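Local coordinates for 14L protein (Yaba-like disease virus, PDB 4EKX) that probably binds host interleukin-18 and keeps it from its receptor, as a poxviral member of the interleukin-18-binding protein family, at residues L21-D26 with L89-I94; V7-P12 with V35-G40; K43-L48 with Y54-Y59. The protein carries 2 engineered substitutions. All coordinates share one frame; numbering follows the deposited sequence.

Interaction 1: residues L21-D26 with L89-I94; sequences LECRGD and LTCVLI
Strands 21-26 and 89-94, from Leu21 opposite Leu89 to Cys23 opposite Cys91, run nearly parallel in two different sheets, with axes 7.7 Å apart and 24° between their directions. At the cysteines the strands are close, Cys23 CA and Cys91 CA being 6.3 Å apart. There Cys23 SG and Cys91 SG form a disulfide of 2.0 Å. Its chi3 of -86° is close to the relaxed right angle and has a left-handed sense. Each sulfur stands opposite its own backbone N (chi1 178° in Cys23), which turns it toward the other strand, where the two sulfurs meet. At one end of the contact Leu21 and Leu89 cross at about a right angle, their CD1 atoms meeting at 3.7 Å, and Leu106 of helix 106-110 touches both. At the other end Leu93 CD2 packs 4.0 Å from Asp26 O. On the outer face of strand 21-26, Arg24 NH1 bonds Glu22 OE1 at 3.2 Å, approaching from above the carboxylate plane; Glu22 and Arg24 also exchange salt bridges with Arg24 and Glu22 of the second subunit. The chemistry is thus divided: a covalent link within apolar packing joins the sheets, while charge serves the dimer surface.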
ATOM      1  N   LEU D  21       4.832  -9.717  -3.265  1.00 33.22           N
ATOM      2  CA  LEU D  21       5.983  -9.151  -2.573  1.00 29.75           C
ATOM      3  C   LEU D  21       6.095  -7.717  -3.017  1.00 30.52           C
ATOM      4  O   LEU D  21       6.001  -7.424  -4.210  1.00 38.22           O
ATOM      5  CB  LEU D  21       7.272  -9.888  -2.938  1.00 30.47           C
ATOM      6  CG  LEU D  21       7.139 -11.425  -3.015  1.00 34.35           C
ATOM      7  CD1 LEU D  21       8.502 -12.050  -3.280  1.00 38.03           C
ATOM      8  CD2 LEU D  21       6.519 -11.991  -1.740  1.00 40.68           C
ATOM      9  N   GLU D  22       6.305  -6.827  -2.054  1.00 30.16           N
ATOM     10  CA  GLU D  22       6.382  -5.404  -2.343  1.00 26.56           C
ATOM     11  C   GLU D  22       7.803  -4.936  -2.151  1.00 32.34           C
ATOM     12  O   GLU D  22       8.355  -5.009  -1.051  1.00 32.61           O
ATOM     13  CB  GLU D  22       5.465  -4.621  -1.402  1.00 29.48           C
ATOM     14  CG  GLU D  22       4.039  -5.172  -1.353  1.00 30.92           C
ATOM     15  CD  GLU D  22       3.276  -4.690  -0.123  1.00 31.70           C
ATOM     16  OE1 GLU D  22       3.926  -4.241   0.839  1.00 34.36           O
ATOM     17  OE2 GLU D  22       2.028  -4.791  -0.121  1.00 37.67           O
ATOM     18  N   CYS D  23       8.398  -4.453  -3.231  1.00 29.11           N
ATOM     19  CA  CYS D  23       9.711  -3.862  -3.109  1.00 29.47           C
ATOM     20  C   CYS D  23       9.628  -2.348  -3.229  1.00 30.72           C
ATOM     21  O   CYS D  23       9.067  -1.820  -4.186  1.00 34.80           O
ATOM     22  CB  CYS D  23      10.661  -4.429  -4.148  1.00 25.78           C
ATOM     23  SG  CYS D  23      12.312  -3.610  -3.998  1.00 35.85           S
ATOM     24  N   ARG D  24      10.178  -1.658  -2.236  1.00 31.22           N
ATOM     25  CA  ARG D  24      10.216  -0.205  -2.238  1.00 32.70           C
ATOM     26  C   ARG D  24      11.647   0.257  -2.090  1.00 34.56           C
ATOM     27  O   ARG D  24      12.394  -0.256  -1.256  1.00 35.76           O
ATOM     28  CB  ARG D  24       9.383   0.369  -1.083  1.00 33.95           C
ATOM     29  CG  ARG D  24       7.898   0.039  -1.165  1.00 32.00           C
ATOM     30  CD  ARG D  24       7.170   0.570   0.053  1.00 32.87           C
ATOM     31  NE  ARG D  24       5.731   0.322   0.004  1.00 33.93           N
ATOM     32  CZ  ARG D  24       5.140  -0.757   0.507  1.00 35.62           C
ATOM     33  NH1 ARG D  24       5.858  -1.699   1.116  1.00 34.00           N
ATOM     34  NH2 ARG D  24       3.822  -0.882   0.424  1.00 39.38           N
ATOM     35  N   GLY D  25      12.026   1.239  -2.897  1.00 32.68           N
ATOM     36  CA  GLY D  25      13.315   1.869  -2.733  1.00 32.69           C
ATOM     37  C   GLY D  25      13.170   3.226  -2.068  1.00 39.81           C
ATOM     38  O   GLY D  25      12.089   3.815  -2.035  1.00 38.85           O
ATOM     39  N   ASP D  26      14.276   3.718  -1.525  1.00 38.02           N
ATOM     40  CA  ASP D  26      14.336   5.059  -0.992  1.00 43.22           C
ATOM     41  C   ASP D  26      15.625   5.660  -1.553  1.00 48.19           C
ATOM     42  O   ASP D  26      16.706   5.130  -1.319  1.00 48.91           O
ATOM     43  CB  ASP D  26      14.357   5.004   0.535  1.00 46.18           C
ATOM     44  CG  ASP D  26      14.064   6.341   1.169  1.00 64.43           C
ATOM     45  OD1 ASP D  26      14.489   7.371   0.608  1.00 63.35           O
ATOM     46  OD2 ASP D  26      13.404   6.359   2.228  1.00 74.57           O
ATOM     47  N   LEU D  89      14.859 -14.525  -4.600  1.00 35.79           N
ATOM     48  CA  LEU D  89      14.237 -13.418  -5.309  1.00 32.08           C
ATOM     49  C   LEU D  89      14.865 -12.092  -4.868  1.00 32.65           C
ATOM     50  O   LEU D  89      14.878 -11.761  -3.684  1.00 34.83           O
ATOM     51  CB  LEU D  89      12.727 -13.405  -5.054  1.00 33.10           C
ATOM     52  CG  LEU D  89      12.013 -14.747  -5.294  1.00 35.05           C
ATOM     53  CD1 LEU D  89      10.555 -14.672  -4.842  1.00 36.84           C
ATOM     54  CD2 LEU D  89      12.094 -15.159  -6.752  1.00 33.17           C
ATOM     55  N   THR D  90      15.390 -11.343  -5.825  1.00 30.71           N
ATOM     56  CA  THR D  90      16.121 -10.121  -5.499  1.00 30.09           C
ATOM     57  C   THR D  90      15.414  -8.868  -5.985  1.00 27.93           C
ATOM     58  O   THR D  90      14.987  -8.795  -7.133  1.00 29.36           O
ATOM     59  CB  THR D  90      17.535 -10.162  -6.113  1.00 30.40           C
ATOM     60  OG1 THR D  90      18.257 -11.270  -5.564  1.00 32.38           O
ATOM     61  CG2 THR D  90      18.297  -8.861  -5.835  1.00 31.71           C
ATOM     62  N   CYS D  91      15.282  -7.875  -5.107  1.00 27.09           N
ATOM     63  CA  CYS D  91      14.887  -6.546  -5.573  1.00 29.06           C
ATOM     64  C   CYS D  91      16.078  -5.590  -5.611  1.00 29.46           C
ATOM     65  O   CYS D  91      16.875  -5.525  -4.678  1.00 30.74           O
ATOM     66  CB  CYS D  91      13.734  -5.937  -4.776  1.00 38.69           C
ATOM     67  SG  CYS D  91      13.156  -4.400  -5.595  1.00 37.84           S
ATOM     68  N   VAL D  92      16.184  -4.855  -6.710  1.00 27.12           N
ATOM     69  CA  VAL D  92      17.344  -4.017  -6.970  1.00 28.25           C
ATOM     70  C   VAL D  92      16.914  -2.564  -7.012  1.00 30.26           C
ATOM     71  O   VAL D  92      15.921  -2.230  -7.649  1.00 29.91           O
ATOM     72  CB  VAL D  92      17.993  -4.362  -8.320  1.00 27.83           C
ATOM     73  CG1 VAL D  92      19.300  -3.556  -8.524  1.00 31.19           C
ATOM     74  CG2 VAL D  92      18.245  -5.864  -8.422  1.00 38.50           C
ATOM     75  N   LEU D  93      17.670  -1.711  -6.332  1.00 29.02           N
ATOM     76  CA  LEU D  93      17.523  -0.270  -6.489  1.00 33.31           C
ATOM     77  C   LEU D  93      18.585   0.242  -7.448  1.00 30.21           C
ATOM     78  O   LEU D  93      19.777   0.022  -7.241  1.00 30.72           O
ATOM     79  CB  LEU D  93      17.663   0.450  -5.141  1.00 30.55           C
ATOM     80  CG  LEU D  93      17.857   1.971  -5.260  1.00 34.48           C
ATOM     81  CD1 LEU D  93      16.584   2.645  -5.749  1.00 31.64           C
ATOM     82  CD2 LEU D  93      18.308   2.577  -3.928  1.00 36.68           C
ATOM     83  N   ILE D  94      18.142   0.913  -8.503  1.00 26.78           N
ATOM     84  CA  ILE D  94      19.051   1.558  -9.444  1.00 27.45           C
ATOM     85  C   ILE D  94      18.904   3.064  -9.330  1.00 28.02           C
ATOM     86  O   ILE D  94      17.799   3.577  -9.313  1.00 30.26           O
ATOM     87  CB  ILE D  94      18.755   1.132 -10.906  1.00 30.40           C
ATOM     88  CG1 ILE D  94      18.946  -0.374 -11.070  1.00 34.26           C
ATOM     89  CG2 ILE D  94      19.670   1.883 -11.876  1.00 30.34           C
ATOM     90  CD1 ILE D  94      20.347  -0.851 -10.768  1.00 39.23           C
TER

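Interaction 2: residues V7-P12 with V35-G40; sequences VNIHVP and VYWIIG
Ile9 closes on the far corner of the Trp37 indole, and three of its carbons gather at one ring atom. Ile9 CD1 is the nearest, 3.6 Å from Trp37 CH2, with Ile9 CG1 3.9 Å from the same CH2. The CG2 branch takes a different position: it lies in the plane of the indole, at its edge, 3.8 Å from Trp37 CH2. CD1, by contrast, approaches that corner of the six-membered ring at a slant, and the two side chains cross obliquely. A second, lighter contact joins Val7 CG2 to Val35 CG1 at 4.2 Å.

What brings the indole here is its torsions. The Trp37 CA atom is 10.5 Å from the Ile9 CA atom, and the bond leaving the backbone does not aim at Ile9; with CG opposite the carbonyl carbon (chi1 -71°) and the ring turned across that bond (chi2 88°), the benzo end swings over to strand 7-12. The pyrrole nitrogen fixes the rotation, since Trp37 NE1 donates to Ala73 O on strand 72-78 of the facing sheet. Cys23 also packs on Trp37, and Leu75 lies against it. Farther out, His10, Val11 and Pro12 pair antiparallel with a strand of the second subunit, so the sheet runs on into that chain.

The backbone directions, 45° apart over residues 7 to 9 and 35 to 37, belong to two facing sheets meeting through apolar side chains. A buried tryptophan lying beside the intersheet disulfide is the hallmark core of an immunoglobulin-type beta sandwich.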
ATOM      1  N   VAL D   7      16.731  -0.215  -0.035  1.00 37.23           N
ATOM      2  CA  VAL D   7      15.736  -0.981  -0.765  1.00 32.39           C
ATOM      3  C   VAL D   7      15.166  -1.971   0.244  1.00 33.98           C
ATOM      4  O   VAL D   7      15.888  -2.497   1.086  1.00 36.75           O
ATOM      5  CB  VAL D   7      16.340  -1.669  -2.020  1.00 35.90           C
ATOM      6  CG1 VAL D   7      17.464  -2.632  -1.637  1.00 37.27           C
ATOM      7  CG2 VAL D   7      15.261  -2.371  -2.833  1.00 35.84           C
ATOM      8  N   ASN D   8      13.859  -2.160   0.217  1.00 34.94           N
ATOM      9  CA  ASN D   8      13.217  -2.919   1.274  1.00 39.21           C
ATOM     10  C   ASN D   8      12.148  -3.813   0.661  1.00 36.79           C
ATOM     11  O   ASN D   8      11.442  -3.381  -0.239  1.00 36.30           O
ATOM     12  CB  ASN D   8      12.605  -1.948   2.313  1.00 43.97           C
ATOM     13  CG  ASN D   8      13.558  -0.781   2.687  1.00 67.58           C
ATOM     14  OD1 ASN D   8      14.267  -0.843   3.695  1.00 56.90           O
ATOM     15  ND2 ASN D   8      13.557   0.285   1.878  1.00 61.87           N
ATOM     16  N   ILE D   9      12.042  -5.056   1.135  1.00 34.30           N
ATOM     17  CA  ILE D   9      11.008  -5.990   0.663  1.00 32.90           C
ATOM     18  C   ILE D   9      10.015  -6.335   1.773  1.00 36.49           C
ATOM     19  O   ILE D   9      10.404  -6.739   2.873  1.00 38.12           O
ATOM     20  CB  ILE D   9      11.628  -7.322   0.168  1.00 34.30           C
ATOM     21  CG1 ILE D   9      12.596  -7.099  -0.989  1.00 34.29           C
ATOM     22  CG2 ILE D   9      10.528  -8.337  -0.229  1.00 33.53           C
ATOM     23  CD1 ILE D   9      13.331  -8.376  -1.390  1.00 32.87           C
ATOM     24  N   HIS D  10       8.724  -6.173   1.500  1.00 30.49           N
ATOM     25  CA  HIS D  10       7.715  -6.700   2.403  1.00 28.57           C
ATOM     26  C   HIS D  10       7.168  -7.994   1.828  1.00 31.06           C
ATOM     27  O   HIS D  10       6.858  -8.065   0.637  1.00 30.05           O
ATOM     28  CB  HIS D  10       6.571  -5.722   2.601  1.00 23.42           C
ATOM     29  CG  HIS D  10       6.875  -4.644   3.592  1.00 28.77           C
ATOM     30  ND1 HIS D  10       7.821  -3.664   3.360  1.00 29.09           N
ATOM     31  CD2 HIS D  10       6.379  -4.408   4.827  1.00 27.95           C
ATOM     32  CE1 HIS D  10       7.875  -2.857   4.407  1.00 29.71           C
ATOM     33  NE2 HIS D  10       7.012  -3.290   5.311  1.00 29.24           N
ATOM     34  N   VAL D  11       7.065  -9.014   2.674  1.00 30.57           N
ATOM     35  CA  VAL D  11       6.530 -10.301   2.239  1.00 34.53           C
ATOM     36  C   VAL D  11       5.350 -10.708   3.114  1.00 31.74           C
ATOM     37  O   VAL D  11       5.253 -10.293   4.273  1.00 33.31           O
ATOM     38  CB  VAL D  11       7.600 -11.426   2.291  1.00 33.45           C
ATOM     39  CG1 VAL D  11       8.715 -11.155   1.285  1.00 36.04           C
ATOM     40  CG2 VAL D  11       8.162 -11.564   3.700  1.00 35.18           C
ATOM     41  N   PRO D  12       4.440 -11.522   2.562  1.00 33.20           N
ATOM     42  CA  PRO D  12       3.351 -11.996   3.424  1.00 35.25           C
ATOM     43  C   PRO D  12       3.849 -13.101   4.355  1.00 37.04           C
ATOM     44  O   PRO D  12       4.700 -13.905   3.949  1.00 36.78           O
ATOM     45  CB  PRO D  12       2.329 -12.545   2.427  1.00 33.32           C
ATOM     46  CG  PRO D  12       3.164 -13.028   1.265  1.00 30.34           C
ATOM     47  CD  PRO D  12       4.373 -12.088   1.197  1.00 31.62           C
ATOM     48  N   VAL D  35      13.169   0.667  -8.878  1.00 25.97           N
ATOM     49  CA  VAL D  35      13.398  -0.686  -8.387  1.00 29.41           C
ATOM     50  C   VAL D  35      12.756  -1.715  -9.315  1.00 27.61           C
ATOM     51  O   VAL D  35      11.805  -1.423 -10.039  1.00 26.73           O
ATOM     52  CB  VAL D  35      12.870  -0.889  -6.949  1.00 26.05           C
ATOM     53  CG1 VAL D  35      13.642  -0.003  -5.953  1.00 26.33           C
ATOM     54  CG2 VAL D  35      11.365  -0.606  -6.878  1.00 29.56           C
ATOM     55  N   TYR D  36      13.309  -2.920  -9.313  1.00 26.17           N
ATOM     56  CA  TYR D  36      12.698  -4.028 -10.057  1.00 27.87           C
ATOM     57  C   TYR D  36      13.254  -5.336  -9.562  1.00 28.83           C
ATOM     58  O   TYR D  36      14.229  -5.371  -8.801  1.00 28.55           O
ATOM     59  CB  TYR D  36      12.970  -3.910 -11.553  1.00 26.51           C
ATOM     60  CG  TYR D  36      14.441  -3.885 -11.886  1.00 29.10           C
ATOM     61  CD1 TYR D  36      15.169  -2.686 -11.830  1.00 25.34           C
ATOM     62  CD2 TYR D  36      15.112  -5.052 -12.261  1.00 29.95           C
ATOM     63  CE1 TYR D  36      16.524  -2.657 -12.141  1.00 28.22           C
ATOM     64  CE2 TYR D  36      16.469  -5.026 -12.564  1.00 30.54           C
ATOM     65  CZ  TYR D  36      17.170  -3.824 -12.503  1.00 31.45           C
ATOM     66  OH  TYR D  36      18.517  -3.771 -12.806  1.00 32.21           O
ATOM     67  N   TRP D  37      12.642  -6.418 -10.027  1.00 28.02           N
ATOM     68  CA  TRP D  37      12.972  -7.740  -9.541  1.00 28.72           C
ATOM     69  C   TRP D  37      13.888  -8.523 -10.493  1.00 28.06           C
ATOM     70  O   TRP D  37      13.825  -8.361 -11.718  1.00 29.38           O
ATOM     71  CB  TRP D  37      11.672  -8.519  -9.287  1.00 24.76           C
ATOM     72  CG  TRP D  37      10.905  -7.995  -8.083  1.00 28.50           C
ATOM     73  CD1 TRP D  37       9.966  -6.995  -8.066  1.00 26.84           C
ATOM     74  CD2 TRP D  37      11.051  -8.433  -6.738  1.00 26.34           C
ATOM     75  NE1 TRP D  37       9.507  -6.794  -6.774  1.00 26.58           N
ATOM     76  CE2 TRP D  37      10.164  -7.662  -5.940  1.00 23.89           C
ATOM     77  CE3 TRP D  37      11.848  -9.405  -6.117  1.00 26.79           C
ATOM     78  CZ2 TRP D  37      10.029  -7.865  -4.568  1.00 28.65           C
ATOM     79  CZ3 TRP D  37      11.726  -9.589  -4.749  1.00 31.08           C
ATOM     80  CH2 TRP D  37      10.823  -8.818  -3.988  1.00 30.94           C
ATOM     81  N   ILE D  38      14.749  -9.348  -9.896  1.00 26.08           N
ATOM     82  CA  ILE D  38      15.549 -10.333 -10.619  1.00 29.65           C
ATOM     83  C   ILE D  38      15.267 -11.686  -9.974  1.00 33.35           C
ATOM     84  O   ILE D  38      15.349 -11.832  -8.748  1.00 33.30           O
ATOM     85  CB  ILE D  38      17.057 -10.016 -10.551  1.00 33.65           C
ATOM     86  CG1 ILE D  38      17.346  -8.683 -11.260  1.00 30.31           C
ATOM     87  CG2 ILE D  38      17.875 -11.168 -11.169  1.00 37.91           C
ATOM     88  CD1 ILE D  38      18.831  -8.252 -11.247  1.00 32.59           C
ATOM     89  N   ILE D  39      14.905 -12.653 -10.811  1.00 31.90           N
ATOM     90  CA  ILE D  39      14.529 -13.994 -10.361  1.00 34.35           C
ATOM     91  C   ILE D  39      15.739 -14.893 -10.526  1.00 38.28           C
ATOM     92  O   ILE D  39      16.222 -15.110 -11.644  1.00 36.00           O
ATOM     93  CB  ILE D  39      13.365 -14.550 -11.192  1.00 34.17           C
ATOM     94  CG1 ILE D  39      12.238 -13.522 -11.306  1.00 37.44           C
ATOM     95  CG2 ILE D  39      12.843 -15.863 -10.599  1.00 35.48           C
ATOM     96  CD1 ILE D  39      11.738 -12.994  -9.955  1.00 38.42           C
ATOM     97  N   GLY D  40      16.244 -15.398  -9.405  1.00 37.87           N
ATOM     98  CA  GLY D  40      17.468 -16.170  -9.414  1.00 37.80           C
ATOM     99  C   GLY D  40      18.656 -15.286  -9.742  1.00 40.59           C
ATOM    100  O   GLY D  40      18.682 -14.103  -9.391  1.00 39.31           O
TER

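Interaction 3: residues K43-L48 with Y54-Y59; sequences KTVDQL and YRERIY
Val45 and Leu48 lean on strand 54-58 at one border of the immunoglobulin-type sandwich, where the short strand 43-44 of one sheet passes into a 3-10 turn that reaches across to an outermost strand of the other. Val45 lies aslant Glu56: its CG2 touches Glu56 CB at 3.9 Å, while its CG1, standing opposite the backbone N (chi1 177°), reaches Tyr54 O at 4.0 Å. Leu48 also meets its partner at a slant, with CD1 near the CB end of the Tyr54 ring, 3.7 Å from Tyr54 CD2. The Glu56 chain runs on extended, carrying the carboxylate past these carbons. OE2 accepts a hydrogen bond from Trp37 N, and a water bridges OE1 to Val45 N, accepting from the amide and donating to the carboxylate. Asp46 OD2 lies 4.3 Å from Glu56 OE1; each is salt-bridged not across this contact but to a basic side chain of the chain of another protein, which would offset the like charges and is consistent with an acidic patch for ligand binding. The turn itself is braced by Gln47 OE1, which takes two donors. Thr44 N, at 2.9 Å from Gln47 OE1, sits 41° above the carbonyl plane, whereas Thr44 OG1, 3.0 Å from the same oxygen, lies in that plane on a lone pair.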
ATOM      1  N   LYS D  43      17.760 -13.292 -14.245  1.00 37.69           N
ATOM      2  CA  LYS D  43      16.569 -13.087 -15.058  1.00 32.46           C
ATOM      3  C   LYS D  43      15.638 -12.004 -14.507  1.00 32.21           C
ATOM      4  O   LYS D  43      15.111 -12.137 -13.410  1.00 35.17           O
ATOM      5  CB  LYS D  43      15.818 -14.423 -15.191  1.00 34.68           C
ATOM      6  CG  LYS D  43      16.652 -15.538 -15.811  1.00 37.55           C
ATOM      7  CD  LYS D  43      16.958 -15.247 -17.265  1.00 45.69           C
ATOM      8  CE  LYS D  43      17.661 -16.424 -17.941  1.00 52.55           C
ATOM      9  NZ  LYS D  43      18.853 -16.899 -17.174  1.00 51.81           N
ATOM     10  N   THR D  44      15.454 -10.924 -15.261  1.00 31.98           N
ATOM     11  CA  THR D  44      14.339 -10.036 -14.985  1.00 32.05           C
ATOM     12  C   THR D  44      13.079 -10.801 -15.364  1.00 35.75           C
ATOM     13  O   THR D  44      13.142 -11.780 -16.120  1.00 32.78           O
ATOM     14  CB  THR D  44      14.385  -8.741 -15.803  1.00 32.76           C
ATOM     15  OG1 THR D  44      14.192  -9.036 -17.192  1.00 35.19           O
ATOM     16  CG2 THR D  44      15.712  -8.019 -15.590  1.00 36.45           C
ATOM     17  N   VAL D  45      11.941 -10.337 -14.859  1.00 36.43           N
ATOM     18  CA  VAL D  45      10.660 -10.996 -15.115  1.00 35.80           C
ATOM     19  C   VAL D  45      10.355 -11.005 -16.615  1.00 33.64           C
ATOM     20  O   VAL D  45       9.776 -11.957 -17.135  1.00 36.66           O
ATOM     21  CB  VAL D  45       9.524 -10.319 -14.304  1.00 35.76           C
ATOM     22  CG1 VAL D  45       8.165 -10.959 -14.609  1.00 36.79           C
ATOM     23  CG2 VAL D  45       9.823 -10.430 -12.812  1.00 34.24           C
ATOM     24  N   ASP D  46      10.779  -9.954 -17.308  1.00 33.99           N
ATOM     25  CA  ASP D  46      10.598  -9.830 -18.754  1.00 35.83           C
ATOM     26  C   ASP D  46      11.217 -11.001 -19.513  1.00 39.14           C
ATOM     27  O   ASP D  46      10.773 -11.353 -20.610  1.00 44.13           O
ATOM     28  CB  ASP D  46      11.243  -8.530 -19.256  1.00 34.79           C
ATOM     29  CG  ASP D  46      10.780  -7.309 -18.470  1.00 53.90           C
ATOM     30  OD1 ASP D  46      10.147  -6.419 -19.075  1.00 58.31           O
ATOM     31  OD2 ASP D  46      11.031  -7.252 -17.246  1.00 44.51           O
ATOM     32  N   GLN D  47      12.245 -11.603 -18.928  1.00 34.79           N
ATOM     33  CA  GLN D  47      12.985 -12.669 -19.615  1.00 39.08           C
ATOM     34  C   GLN D  47      12.422 -14.074 -19.411  1.00 45.53           C
ATOM     35  O   GLN D  47      12.801 -15.018 -20.117  1.00 45.06           O
ATOM     36  CB  GLN D  47      14.447 -12.634 -19.184  1.00 35.04           C
ATOM     37  CG  GLN D  47      15.173 -11.373 -19.609  1.00 37.28           C
ATOM     38  CD  GLN D  47      16.508 -11.249 -18.919  1.00 36.61           C
ATOM     39  OE1 GLN D  47      16.615 -10.600 -17.877  1.00 37.64           O
ATOM     40  NE2 GLN D  47      17.532 -11.896 -19.480  1.00 37.17           N
ATOM     41  N   LEU D  48      11.513 -14.216 -18.455  1.00 43.45           N
ATOM     42  CA  LEU D  48      10.938 -15.529 -18.145  1.00 41.74           C
ATOM     43  C   LEU D  48       9.999 -16.041 -19.235  1.00 47.29           C
ATOM     44  O   LEU D  48       9.341 -15.263 -19.925  1.00 51.27           O
ATOM     45  CB  LEU D  48      10.193 -15.473 -16.809  1.00 42.86           C
ATOM     46  CG  LEU D  48      11.058 -15.020 -15.633  1.00 44.86           C
ATOM     47  CD1 LEU D  48      10.215 -14.876 -14.377  1.00 46.28           C
ATOM     48  CD2 LEU D  48      12.180 -16.028 -15.426  1.00 53.38           C
ATOM     49  N   TYR D  54       5.324 -15.816 -12.482  1.00 43.44           N
ATOM     50  CA  TYR D  54       5.767 -14.515 -11.983  1.00 43.71           C
ATOM     51  C   TYR D  54       5.167 -13.390 -12.814  1.00 37.92           C
ATOM     52  O   TYR D  54       5.115 -13.469 -14.039  1.00 44.84           O
ATOM     53  CB  TYR D  54       7.287 -14.402 -12.032  1.00 40.38           C
ATOM     54  CG  TYR D  54       8.031 -15.310 -11.074  1.00 48.18           C
ATOM     55  CD1 TYR D  54       8.265 -14.918  -9.760  1.00 42.43           C
ATOM     56  CD2 TYR D  54       8.522 -16.547 -11.490  1.00 47.61           C
ATOM     57  CE1 TYR D  54       8.956 -15.727  -8.881  1.00 38.52           C
ATOM     58  CE2 TYR D  54       9.218 -17.368 -10.614  1.00 48.47           C
ATOM     59  CZ  TYR D  54       9.434 -16.949  -9.309  1.00 48.51           C
ATOM     60  OH  TYR D  54      10.128 -17.745  -8.425  1.00 43.09           O
ATOM     61  N   ARG D  55       4.685 -12.354 -12.139  1.00 37.35           N
ATOM     62  CA  ARG D  55       4.286 -11.136 -12.824  1.00 39.37           C
ATOM     63  C   ARG D  55       4.837  -9.951 -12.031  1.00 36.20           C
ATOM     64  O   ARG D  55       4.858  -9.977 -10.806  1.00 36.58           O
ATOM     65  CB  ARG D  55       2.765 -11.051 -12.941  1.00 39.89           C
ATOM     66  CG  ARG D  55       2.270  -9.810 -13.671  1.00 49.93           C
ATOM     67  CD  ARG D  55       0.782  -9.877 -13.991  1.00 57.22           C
ATOM     68  NE  ARG D  55      -0.050  -9.978 -12.794  1.00 62.30           N
ATOM     69  CZ  ARG D  55      -0.445  -8.939 -12.066  1.00 63.67           C
ATOM     70  NH1 ARG D  55      -0.077  -7.710 -12.403  1.00 56.40           N
ATOM     71  NH2 ARG D  55      -1.207  -9.129 -10.996  1.00 70.64           N
ATOM     72  N   GLU D  56       5.321  -8.936 -12.729  1.00 34.03           N
ATOM     73  CA  GLU D  56       5.838  -7.760 -12.045  1.00 35.29           C
ATOM     74  C   GLU D  56       4.968  -6.544 -12.313  1.00 35.22           C
ATOM     75  O   GLU D  56       4.506  -6.326 -13.435  1.00 39.25           O
ATOM     76  CB  GLU D  56       7.278  -7.476 -12.472  1.00 32.41           C
ATOM     77  CG  GLU D  56       7.910  -6.302 -11.751  1.00 31.51           C
ATOM     78  CD  GLU D  56       9.336  -6.092 -12.190  1.00 37.02           C
ATOM     79  OE1 GLU D  56       9.548  -5.940 -13.409  1.00 44.22           O
ATOM     80  OE2 GLU D  56      10.238  -6.093 -11.326  1.00 42.28           O
ATOM     81  N   ARG D  57       4.750  -5.749 -11.273  1.00 34.55           N
ATOM     82  CA  ARG D  57       4.041  -4.500 -11.430  1.00 35.06           C
ATOM     83  C   ARG D  57       4.958  -3.372 -10.995  1.00 39.23           C
ATOM     84  O   ARG D  57       5.207  -3.188  -9.805  1.00 33.59           O
ATOM     85  CB  ARG D  57       2.769  -4.498 -10.583  1.00 38.90           C
ATOM     86  CG  ARG D  57       2.007  -3.190 -10.622  1.00 51.06           C
ATOM     87  N   ILE D  58       5.481  -2.632 -11.963  1.00 40.42           N
ATOM     88  CA  ILE D  58       6.321  -1.485 -11.655  1.00 39.83           C
ATOM     89  C   ILE D  58       5.448  -0.238 -11.614  1.00 42.53           C
ATOM     90  O   ILE D  58       4.742   0.067 -12.574  1.00 46.56           O
ATOM     91  CB  ILE D  58       7.445  -1.314 -12.686  1.00 37.93           C
ATOM     92  CG1 ILE D  58       8.430  -2.491 -12.582  1.00 41.47           C
ATOM     93  CG2 ILE D  58       8.157   0.034 -12.473  1.00 43.43           C
ATOM     94  CD1 ILE D  58       9.505  -2.525 -13.659  1.00 50.55           C
ATOM     95  N   TYR D  59       5.489   0.467 -10.490  1.00 37.30           N
ATOM     96  CA  TYR D  59       4.662   1.645 -10.296  1.00 44.95           C
ATOM     97  C   TYR D  59       5.246   2.859 -11.015  1.00 52.81           C
ATOM     98  O   TYR D  59       6.395   3.234 -10.784  1.00 50.40           O
ATOM     99  CB  TYR D  59       4.519   1.928  -8.807  1.00 37.03           C
ATOM    100  CG  TYR D  59       3.658   0.926  -8.077  1.00 41.40           C
ATOM    101  CD1 TYR D  59       2.397   1.277  -7.612  1.00 48.45           C
ATOM    102  CD2 TYR D  59       4.100  -0.371  -7.851  1.00 41.02           C
ATOM    103  CE1 TYR D  59       1.606   0.370  -6.941  1.00 49.87           C
ATOM    104  CE2 TYR D  59       3.314  -1.285  -7.185  1.00 41.85           C
ATOM    105  CZ  TYR D  59       2.068  -0.909  -6.730  1.00 50.35           C
ATOM    106  OH  TYR D  59       1.277  -1.812  -6.057  1.00 46.42           O
TER
HETATM  107  O   HOH W   1      12.081  -7.632 -13.466  1.00 27.69           O

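Overall arrangement
Interactions 1 and 2 form one core, their centres about 4 Å apart: Cys23 SG of the disulfide lies 3.4 Å from Val7 CG2, and Thr90 O is 3.4 Å from Trp37 CE3. Their segments alternate along the chain, tying strands 6-12 and 18-26 of one sheet to strands 34-39 and 89-94 of the other. Interaction 3 lies outward, its centre about 12 Å from that of interaction 1 and about 11 Å from that of interaction 2. Tyr54 connects it to both, with OH 3.7 Å from Leu89 CD2 and CZ 3.8 Å from Ile39 CG2. Interactions 1 and 2 reach the second subunit, and all three have residues touching the other protein.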